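Local coordinates for acetyl-CoA acetyltransferase (Mycobacterium smegmatis, PDB 4EGV), which probably acts as an acyltransferase, being a monomeric member of the thiolase-like superfamily with an extra C-terminal domain, at residues A330-D335 with G400-V405; N324-V329 with V417-T422; E458-R463 with G499-A504. All blocks are in the same frame, centred on the assembly; numbering follows the deposited sequence.

Interaction 1 of 3, residues A330-D335 with G400-V405; sequences AGIGLD and GQFALV
Backbone hydrogen bonding of Phe-402 to Ala-338 of the neighbouring strand 337-342 fixes the residue on which Ala-330 and Ile-332 rest. No hydrogen bond joins 330-335 to 400-405; the contact itself is apolar, and the ring of Phe-402 is its centre. Ile-332 supplies two of its branches. Methyl CG2 sits over the middle of one ring face, 4.3 Å from the centroid and 12° off the ring normal, a CH-pi contact. The longer branch reaches the root of the ring, with CD1 of Ile-332 3.9 Å from CG of Phe-402. A chi1 of 71° puts CG1 of Ile-332 between its own backbone N and carbonyl carbon; this sets CG2 over the ring and sends the CG1-CD1 branch to its CB-CG end. A beta-branched residue suits this place because one side chain can meet both the ring and its stem. Ala-330 adds a smaller touch, its CB lying 4.5 Å from CE1 of Phe-402 in an oblique approach; its single methyl fits where the helix end comes close to the sheet. Just beyond, Gly-331 has positive phi, which glycine accepts easily, and closes helix 317-330 in a Schellman motif that turns the chain toward strand 337-342. Phe-402 also packs on Ile-419 and Ser-421 of strand 414-421, while Ala-403, pointing to the other face of the sheet, meets Met-395 of helix 383-397. The strands here thus have a helical layer on each face. The loop 330-335 is the return leg of a beta-alpha-beta crossover, running from strand 294-303 through helix 317-330 to the parallel strand 337-342, as found in the five-layered alpha-beta-alpha-beta-alpha thiolase fold.

Interaction 2 of 3, residues N324-V329 with V417-T422; sequences NEALRV and VGIYST
Ala-326 and Ile-419 lead the apolar contacts by which helix 317-330 lies on strand 414-421. The CB of Ala-326 points at the strand and lies 3.8 Å from CG1 of Val-417, a branch brought to the alanine methyl by a chi1 of -175°, anti to the valine N. Ile-419 sends its CD1 to the end of Leu-327, CD1 to CD1 at 3.5 Å, the two side chains crossing at about a right angle. The same methyl also rests by the helix backbone, near Ala-326 O, and 4.2 Å from Ala-326 CB. Alanine suits the helix here because its side chain is a single methyl: the axes of 324-329 and 417-421 come within 8.2 Å and run in roughly the same direction, 30° apart. The branched Val-417 and Ile-419, two residues apart on one face of the strand, pack against that methyl and the neighbouring part of the helix.

Polar interactions lie within the helix. Arg-328 grips Glu-325 side-on, one turn earlier: NE of Arg-328 makes a hydrogen bond to OE1 of Glu-325 at 3.3 Å, and NH2 of Arg-328 forms a salt bridge with OE2 of Glu-325 at 3.2 Å. Both oxygens lie close to the guanidinium plane; OE1 is met from 36° above the carboxylate plane, OE2 on its syn side. OE2 also accepts a bond from Asn-431 N, giving the buried carboxylate both side-chain and backbone partners.

A helix packed on a sheet at a moderate angle to its strand is characteristic of the alpha/beta layers of the thiolase fold.

Interaction 3 of 3, residues E458-R463 with G499-A504; sequences ETYTVR and GDPIGA
A chi1 of 67° places CG of Tyr-460 between its own backbone N and carbonyl carbon, and a chi2 of 98° then turns one face of the ring to Pro-501. Over that face sits CG of Pro-501, 3.4 Å from the ring centroid and 20° off the normal. This CH-pi contact is displaced toward the rim, on the side of CE2 and CD2, and the pyrrolidine crosses the tyrosine at about a right angle. Proline suits the place: its side chain is closed into a compact ring that presents C-H groups to the aromatic face. CD of Pro-501 continues the contact, 3.7 Å from CZ of Tyr-460. Ile-502 approaches the same ring obliquely with CD1, although the position of that methyl is doubtful in the model, and its CG2 lies 4.3 Å from Glu-458 O.

Both segments belong to the additional C-terminal domain of thiolase-like protein type 1; its five-stranded antiparallel sheet, with helix 490-498 between the third and fourth strands in sequence, is consistent with an OB (oligonucleotide/oligosaccharide-binding) fold. Pro-501 to Ala-504 form a type II turn, closed by Ala-504 N to Pro-501 O at 2.8 Å, which leads from the helix into strand 505-509. Gly-503 takes the positive phi of its third position, natural for glycine. Within strand 453-463, Glu-458 and Thr-459 both face Ile-474 of strand 470-476, a classic beta bulge, and the carboxylate of Glu-458 forms salt bridges with Arg-482 and Arg-476. Leu-496 of helix 490-498 packs on both Tyr-460 and Pro-501. The hydroxyl of Tyr-460 is hydrogen-bonded to Arg-203 of helix 191-206, whose guanidinium also forms a salt bridge with Asp-500.

Overall arrangement
Interactions 1 and 2 are neighbours, their centres 6 Å apart. Strands 402-409 and 414-421 are consecutive strands that pair antiparallel, with Val-405 N 2.7 Å from Gly-418 O, a probable hydrogen bond. Helix 317-330 carries 324-329 and runs out into 330-335, so one helix and its exit loop cover two adjacent strands. Both segments of interaction 1 fall between the two segments of interaction 2 in sequence. Interaction 3 comes later, in the additional C-terminal domain, with its centre about 39 Å and 38 Å from those of interactions 1 and 2. Its nearest atoms are about 22 Å from interaction 2, across the chain's centre.

Interaction 1 of 3, residues A330-D335 with G400-V405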
loop_
_atom_site.group_PDB
_atom_site.type_symbol
_atom_site.label_atom_id
_atom_site.label_comp_id
_atom_site.label_asym_id
_atom_site.label_seq_id
_atom_site.Cartn_x
_atom_site.Cartn_y
_atom_site.Cartn_z
ATOM N N ALA A 330 9.465 18.158 -2.927
ATOM C CA ALA A 330 10.730 17.914 -3.587
ATOM C C ALA A 330 11.199 19.004 -4.507
ATOM O O ALA A 330 12.328 19.010 -4.896
ATOM C CB ALA A 330 10.661 16.675 -4.330
ATOM N N GLY A 331 10.316 19.894 -4.884
ATOM C CA GLY A 331 10.508 20.857 -5.923
ATOM C C GLY A 331 10.397 20.318 -7.300
ATOM O O GLY A 331 11.012 20.828 -8.186
ATOM N N ILE A 332 9.601 19.288 -7.483
ATOM C CA ILE A 332 9.498 18.680 -8.775
ATOM C C ILE A 332 8.103 18.417 -9.239
ATOM O O ILE A 332 7.169 18.587 -8.544
ATOM C CB ILE A 332 10.344 17.422 -8.848
ATOM C CG1 ILE A 332 9.756 16.299 -8.036
ATOM C CG2 ILE A 332 11.709 17.688 -8.357
ATOM C CD1 ILE A 332 10.369 15.038 -8.310
ATOM N N GLY A 333 7.969 18.038 -10.473
ATOM C CA GLY A 333 6.660 17.697 -11.011
ATOM C C GLY A 333 6.638 16.251 -11.452
ATOM O O GLY A 333 7.680 15.636 -11.562
ATOM N N LEU A 334 5.454 15.719 -11.720
ATOM C CA LEU A 334 5.304 14.319 -12.089
ATOM C C LEU A 334 6.241 13.834 -13.203
ATOM O O LEU A 334 6.667 12.671 -13.190
ATOM C CB LEU A 334 3.852 14.022 -12.459
ATOM C CG LEU A 334 3.471 12.550 -12.555
ATOM C CD1 LEU A 334 3.507 11.893 -11.194
ATOM C CD2 LEU A 334 2.103 12.454 -13.212
ATOM N N ASP A 335 6.564 14.723 -14.145
ATOM C CA ASP A 335 7.410 14.376 -15.291
ATOM C C ASP A 335 8.870 14.216 -14.945
ATOM O O ASP A 335 9.600 13.575 -15.676
ATOM C CB ASP A 335 7.224 15.395 -16.421
ATOM C CG ASP A 335 5.800 15.365 -17.017
ATOM O OD1 ASP A 335 5.029 14.404 -16.747
ATOM O OD2 ASP A 335 5.457 16.306 -17.758
ATOM N N GLY A 400 21.298 11.974 -9.086
ATOM C CA GLY A 400 20.599 13.156 -9.579
ATOM C C GLY A 400 19.118 12.968 -9.903
ATOM O O GLY A 400 18.342 13.912 -9.768
ATOM N N GLN A 401 18.723 11.759 -10.333
ATOM C CA GLN A 401 17.318 11.418 -10.609
ATOM C C GLN A 401 16.449 11.179 -9.352
ATOM O O GLN A 401 16.967 11.053 -8.257
ATOM C CB GLN A 401 17.277 10.256 -11.573
ATOM C CG GLN A 401 17.561 10.682 -12.999
ATOM C CD GLN A 401 17.852 9.501 -13.895
ATOM O OE1 GLN A 401 18.993 9.261 -14.245
ATOM N NE2 GLN A 401 16.827 8.749 -14.253
ATOM N N PHE A 402 15.133 11.143 -9.531
ATOM C CA PHE A 402 14.175 11.066 -8.430
ATOM C C PHE A 402 13.287 9.859 -8.521
ATOM O O PHE A 402 12.848 9.543 -9.580
ATOM C CB PHE A 402 13.288 12.310 -8.410
ATOM C CG PHE A 402 13.979 13.539 -7.935
ATOM C CD1 PHE A 402 13.804 13.996 -6.639
ATOM C CD2 PHE A 402 14.821 14.247 -8.787
ATOM C CE1 PHE A 402 14.454 15.155 -6.197
ATOM C CE2 PHE A 402 15.478 15.391 -8.361
ATOM C CZ PHE A 402 15.288 15.856 -7.072
ATOM N N ALA A 403 13.014 9.209 -7.378
ATOM C CA ALA A 403 12.113 7.990 -7.260
ATOM C C ALA A 403 10.962 8.153 -6.253
ATOM O O ALA A 403 11.178 8.512 -5.106
ATOM C CB ALA A 403 12.920 6.750 -6.915
ATOM N N LEU A 404 9.748 7.870 -6.693
ATOM C CA LEU A 404 8.578 7.988 -5.839
ATOM C C LEU A 404 8.114 6.615 -5.304
ATOM O O LEU A 404 7.988 5.642 -6.060
ATOM C CB LEU A 404 7.461 8.713 -6.595
ATOM C CG LEU A 404 6.214 9.139 -5.839
ATOM C CD1 LEU A 404 5.707 10.427 -6.365
ATOM C CD2 LEU A 404 5.118 8.088 -5.920
ATOM N N VAL A 405 7.872 6.543 -4.003
ATOM C CA VAL A 405 7.321 5.352 -3.398
ATOM C C VAL A 405 5.948 5.696 -2.848
ATOM O O VAL A 405 5.813 6.653 -2.136
ATOM C CB VAL A 405 8.265 4.781 -2.276
ATOM C CG1 VAL A 405 7.677 3.596 -1.573
ATOM C CG2 VAL A 405 9.595 4.391 -2.856
#

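Interaction 2 of 3, residues N324-V329 with V417-T422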
loop_
_atom_site.group_PDB
_atom_site.type_symbol
_atom_site.label_atom_id
_atom_site.label_comp_id
_atom_site.label_asym_id
_atom_site.label_seq_id
_atom_site.Cartn_x
_atom_site.Cartn_y
_atom_site.Cartn_z
ATOM N N ASN A 324 0.686 14.486 -4.711
ATOM C CA ASN A 324 0.928 15.839 -5.176
ATOM C C ASN A 324 1.671 16.721 -4.195
ATOM O O ASN A 324 2.511 17.508 -4.606
ATOM C CB ASN A 324 -0.365 16.511 -5.622
ATOM C CG ASN A 324 -0.780 16.106 -7.022
ATOM O OD1 ASN A 324 0.071 15.782 -7.857
ATOM N ND2 ASN A 324 -2.091 16.112 -7.283
ATOM N N GLU A 325 1.364 16.588 -2.909
ATOM C CA GLU A 325 2.074 17.294 -1.847
ATOM C C GLU A 325 3.540 16.833 -1.714
ATOM O O GLU A 325 4.443 17.648 -1.484
ATOM C CB GLU A 325 1.310 17.173 -0.527
ATOM C CG GLU A 325 2.052 17.613 0.744
ATOM C CD GLU A 325 2.318 19.114 0.814
ATOM O OE1 GLU A 325 1.748 19.867 0.015
ATOM O OE2 GLU A 325 3.098 19.537 1.679
ATOM N N ALA A 326 3.781 15.537 -1.879
ATOM C CA ALA A 326 5.121 14.994 -1.870
ATOM C C ALA A 326 5.932 15.478 -3.036
ATOM O O ALA A 326 7.121 15.619 -2.920
ATOM C CB ALA A 326 5.061 13.539 -1.893
ATOM N N LEU A 327 5.277 15.704 -4.170
ATOM C CA LEU A 327 5.875 16.298 -5.346
ATOM C C LEU A 327 6.283 17.747 -5.097
ATOM O O LEU A 327 7.372 18.157 -5.452
ATOM C CB LEU A 327 4.902 16.207 -6.519
ATOM C CG LEU A 327 5.133 15.340 -7.763
ATOM C CD1 LEU A 327 6.194 14.295 -7.567
ATOM C CD2 LEU A 327 3.857 14.680 -8.217
ATOM N N ARG A 328 5.396 18.513 -4.478
ATOM C CA ARG A 328 5.699 19.887 -4.118
ATOM C C ARG A 328 6.947 20.022 -3.207
ATOM O O ARG A 328 7.929 20.639 -3.603
ATOM C CB ARG A 328 4.468 20.574 -3.510
ATOM C CG ARG A 328 4.589 22.081 -3.443
ATOM C CD ARG A 328 3.517 22.693 -2.558
ATOM N NE ARG A 328 3.619 22.268 -1.167
ATOM C CZ ARG A 328 4.356 22.863 -0.233
ATOM N NH1 ARG A 328 5.063 23.930 -0.514
ATOM N NH2 ARG A 328 4.379 22.391 0.997
ATOM N N VAL A 329 6.921 19.366 -2.070
ATOM C CA VAL A 329 8.059 19.212 -1.195
ATOM C C VAL A 329 9.407 18.914 -1.852
ATOM O O VAL A 329 10.392 19.394 -1.395
ATOM C CB VAL A 329 7.718 18.204 -0.072
ATOM C CG1 VAL A 329 8.794 18.080 0.903
ATOM C CG2 VAL A 329 6.524 18.643 0.626
ATOM N N VAL A 417 3.759 8.722 1.027
ATOM C CA VAL A 417 4.596 8.864 -0.140
ATOM C C VAL A 417 5.964 9.350 0.288
ATOM O O VAL A 417 6.085 10.156 1.157
ATOM C CB VAL A 417 3.949 9.809 -1.237
ATOM C CG1 VAL A 417 4.802 9.830 -2.477
ATOM C CG2 VAL A 417 2.544 9.382 -1.568
ATOM N N GLY A 418 6.990 8.781 -0.308
ATOM C CA GLY A 418 8.331 9.280 -0.207
ATOM C C GLY A 418 8.966 9.424 -1.584
ATOM O O GLY A 418 8.759 8.616 -2.482
ATOM N N ILE A 419 9.734 10.489 -1.760
ATOM C CA ILE A 419 10.488 10.707 -2.968
ATOM C C ILE A 419 11.927 10.783 -2.548
ATOM O O ILE A 419 12.261 11.504 -1.653
ATOM C CB ILE A 419 10.052 11.984 -3.724
ATOM C CG1 ILE A 419 8.554 11.902 -4.071
ATOM C CG2 ILE A 419 10.919 12.172 -4.951
ATOM C CD1 ILE A 419 7.994 13.028 -4.876
ATOM N N TYR A 420 12.757 9.999 -3.225
ATOM C CA TYR A 420 14.178 9.815 -2.927
ATOM C C TYR A 420 15.096 10.273 -4.082
ATOM O O TYR A 420 14.722 10.174 -5.251
ATOM C CB TYR A 420 14.413 8.338 -2.621
ATOM C CG TYR A 420 13.576 7.837 -1.483
ATOM C CD1 TYR A 420 14.029 7.950 -0.193
ATOM C CD2 TYR A 420 12.340 7.269 -1.686
ATOM C CE1 TYR A 420 13.262 7.524 0.870
ATOM C CE2 TYR A 420 11.589 6.847 -0.642
ATOM C CZ TYR A 420 12.054 6.983 0.641
ATOM O OH TYR A 420 11.334 6.538 1.722
ATOM N N SER A 421 16.277 10.782 -3.729
ATOM C CA SER A 421 17.322 11.238 -4.667
ATOM C C SER A 421 18.675 11.424 -3.982
ATOM O O SER A 421 18.759 11.677 -2.792
ATOM C CB SER A 421 16.949 12.567 -5.296
ATOM O OG SER A 421 17.916 12.946 -6.226
ATOM N N THR A 422 19.742 11.321 -4.754
ATOM C CA THR A 422 21.087 11.618 -4.262
ATOM C C THR A 422 21.386 13.118 -4.179
ATOM O O THR A 422 22.309 13.537 -3.477
ATOM C CB THR A 422 22.160 10.987 -5.144
ATOM O OG1 THR A 422 21.856 11.236 -6.517
ATOM C CG2 THR A 422 22.264 9.497 -4.885
#

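Interaction 3 of 3, residues E458-R463 with G499-A504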
loop_
_atom_site.group_PDB
_atom_site.type_symbol
_atom_site.label_atom_id
_atom_site.label_comp_id
_atom_site.label_asym_id
_atom_site.label_seq_id
_atom_site.Cartn_x
_atom_site.Cartn_y
_atom_site.Cartn_z
ATOM N N GLU A 458 -25.176 0.770 -5.779
ATOM C CA GLU A 458 -24.084 1.676 -6.128
ATOM C C GLU A 458 -22.827 0.881 -6.463
ATOM O O GLU A 458 -22.120 1.191 -7.421
ATOM C CB GLU A 458 -23.824 2.722 -5.033
ATOM C CG GLU A 458 -22.994 3.896 -5.537
ATOM C CD GLU A 458 -22.618 4.887 -4.461
ATOM O OE1 GLU A 458 -23.115 4.755 -3.332
ATOM O OE2 GLU A 458 -21.808 5.787 -4.736
ATOM N N THR A 459 -22.585 -0.151 -5.663
ATOM C CA THR A 459 -21.497 -1.093 -5.880
ATOM C C THR A 459 -21.802 -2.439 -5.195
ATOM O O THR A 459 -22.746 -2.573 -4.428
ATOM C CB THR A 459 -20.140 -0.493 -5.466
ATOM O OG1 THR A 459 -19.077 -1.371 -5.842
ATOM C CG2 THR A 459 -20.103 -0.218 -3.991
ATOM N N TYR A 460 -20.998 -3.435 -5.516
ATOM C CA TYR A 460 -21.285 -4.815 -5.197
ATOM C C TYR A 460 -19.993 -5.629 -5.232
ATOM O O TYR A 460 -18.977 -5.239 -5.823
ATOM C CB TYR A 460 -22.285 -5.398 -6.220
ATOM C CG TYR A 460 -21.714 -5.531 -7.624
ATOM C CD1 TYR A 460 -21.203 -6.747 -8.086
ATOM C CD2 TYR A 460 -21.671 -4.431 -8.485
ATOM C CE1 TYR A 460 -20.665 -6.872 -9.358
ATOM C CE2 TYR A 460 -21.133 -4.542 -9.773
ATOM C CZ TYR A 460 -20.631 -5.777 -10.207
ATOM O OH TYR A 460 -20.094 -5.894 -11.471
ATOM N N THR A 461 -20.047 -6.780 -4.589
ATOM C CA THR A 461 -19.095 -7.836 -4.876
ATOM C C THR A 461 -19.770 -9.199 -4.669
ATOM O O THR A 461 -20.882 -9.265 -4.147
ATOM C CB THR A 461 -17.797 -7.658 -4.042
ATOM O OG1 THR A 461 -16.828 -8.641 -4.423
ATOM C CG2 THR A 461 -18.086 -7.703 -2.564
ATOM N N VAL A 462 -19.120 -10.267 -5.113
ATOM C CA VAL A 462 -19.642 -11.598 -4.888
ATOM C C VAL A 462 -18.549 -12.487 -4.303
ATOM O O VAL A 462 -17.390 -12.428 -4.726
ATOM C CB VAL A 462 -20.173 -12.226 -6.187
ATOM C CG1 VAL A 462 -20.866 -13.569 -5.889
ATOM C CG2 VAL A 462 -21.130 -11.306 -6.888
ATOM N N ARG A 463 -18.907 -13.313 -3.329
ATOM C CA ARG A 463 -17.959 -14.299 -2.807
ATOM C C ARG A 463 -18.161 -15.638 -3.482
ATOM O O ARG A 463 -19.167 -16.281 -3.282
ATOM C CB ARG A 463 -18.104 -14.473 -1.305
ATOM C CG ARG A 463 -18.056 -13.193 -0.512
ATOM C CD ARG A 463 -17.589 -13.431 0.897
ATOM N NE ARG A 463 -16.281 -14.071 0.847
ATOM C CZ ARG A 463 -15.306 -13.910 1.734
ATOM N NH1 ARG A 463 -15.451 -13.119 2.803
ATOM N NH2 ARG A 463 -14.176 -14.550 1.534
ATOM N N GLY A 499 -23.989 -10.466 -15.092
ATOM C CA GLY A 499 -24.416 -9.269 -15.786
ATOM C C GLY A 499 -23.774 -7.957 -15.374
ATOM O O GLY A 499 -22.619 -7.907 -15.091
ATOM N N ASP A 500 -24.546 -6.892 -15.354
ATOM C CA ASP A 500 -24.082 -5.573 -14.966
ATOM C C ASP A 500 -25.154 -4.924 -14.103
ATOM O O ASP A 500 -26.190 -4.529 -14.592
ATOM C CB ASP A 500 -23.808 -4.748 -16.219
ATOM C CG ASP A 500 -22.937 -3.573 -15.964
ATOM O OD1 ASP A 500 -22.978 -3.038 -14.873
ATOM O OD2 ASP A 500 -22.239 -3.150 -16.879
ATOM N N PRO A 501 -24.899 -4.873 -12.801
ATOM C CA PRO A 501 -25.933 -4.512 -11.827
ATOM C C PRO A 501 -26.014 -3.029 -11.487
ATOM O O PRO A 501 -27.079 -2.576 -11.070
ATOM C CB PRO A 501 -25.527 -5.309 -10.583
ATOM C CG PRO A 501 -24.053 -5.462 -10.707
ATOM C CD PRO A 501 -23.780 -5.600 -12.177
ATOM N N ILE A 502 -24.924 -2.284 -11.644
ATOM C CA ILE A 502 -24.946 -0.919 -11.224
ATOM C C ILE A 502 -26.258 -0.231 -11.481
ATOM O O ILE A 502 -26.667 -0.083 -12.611
ATOM C CB ILE A 502 -23.946 -0.186 -12.022
ATOM C CG1 ILE A 502 -22.678 -0.996 -12.072
ATOM C CG2 ILE A 502 -23.715 1.134 -11.407
ATOM C CD1 ILE A 502 -22.888 -2.315 -12.699
ATOM N N GLY A 503 -26.928 0.241 -10.455
ATOM C CA GLY A 503 -28.113 1.026 -10.728
ATOM C C GLY A 503 -29.414 0.269 -10.757
ATOM O O GLY A 503 -30.457 0.842 -10.977
ATOM N N ALA A 504 -29.346 -1.024 -10.529
ATOM C CA ALA A 504 -30.514 -1.859 -10.550
ATOM C C ALA A 504 -31.320 -1.696 -9.306
ATOM O O ALA A 504 -30.770 -1.496 -8.257
ATOM C CB ALA A 504 -30.105 -3.252 -10.687
#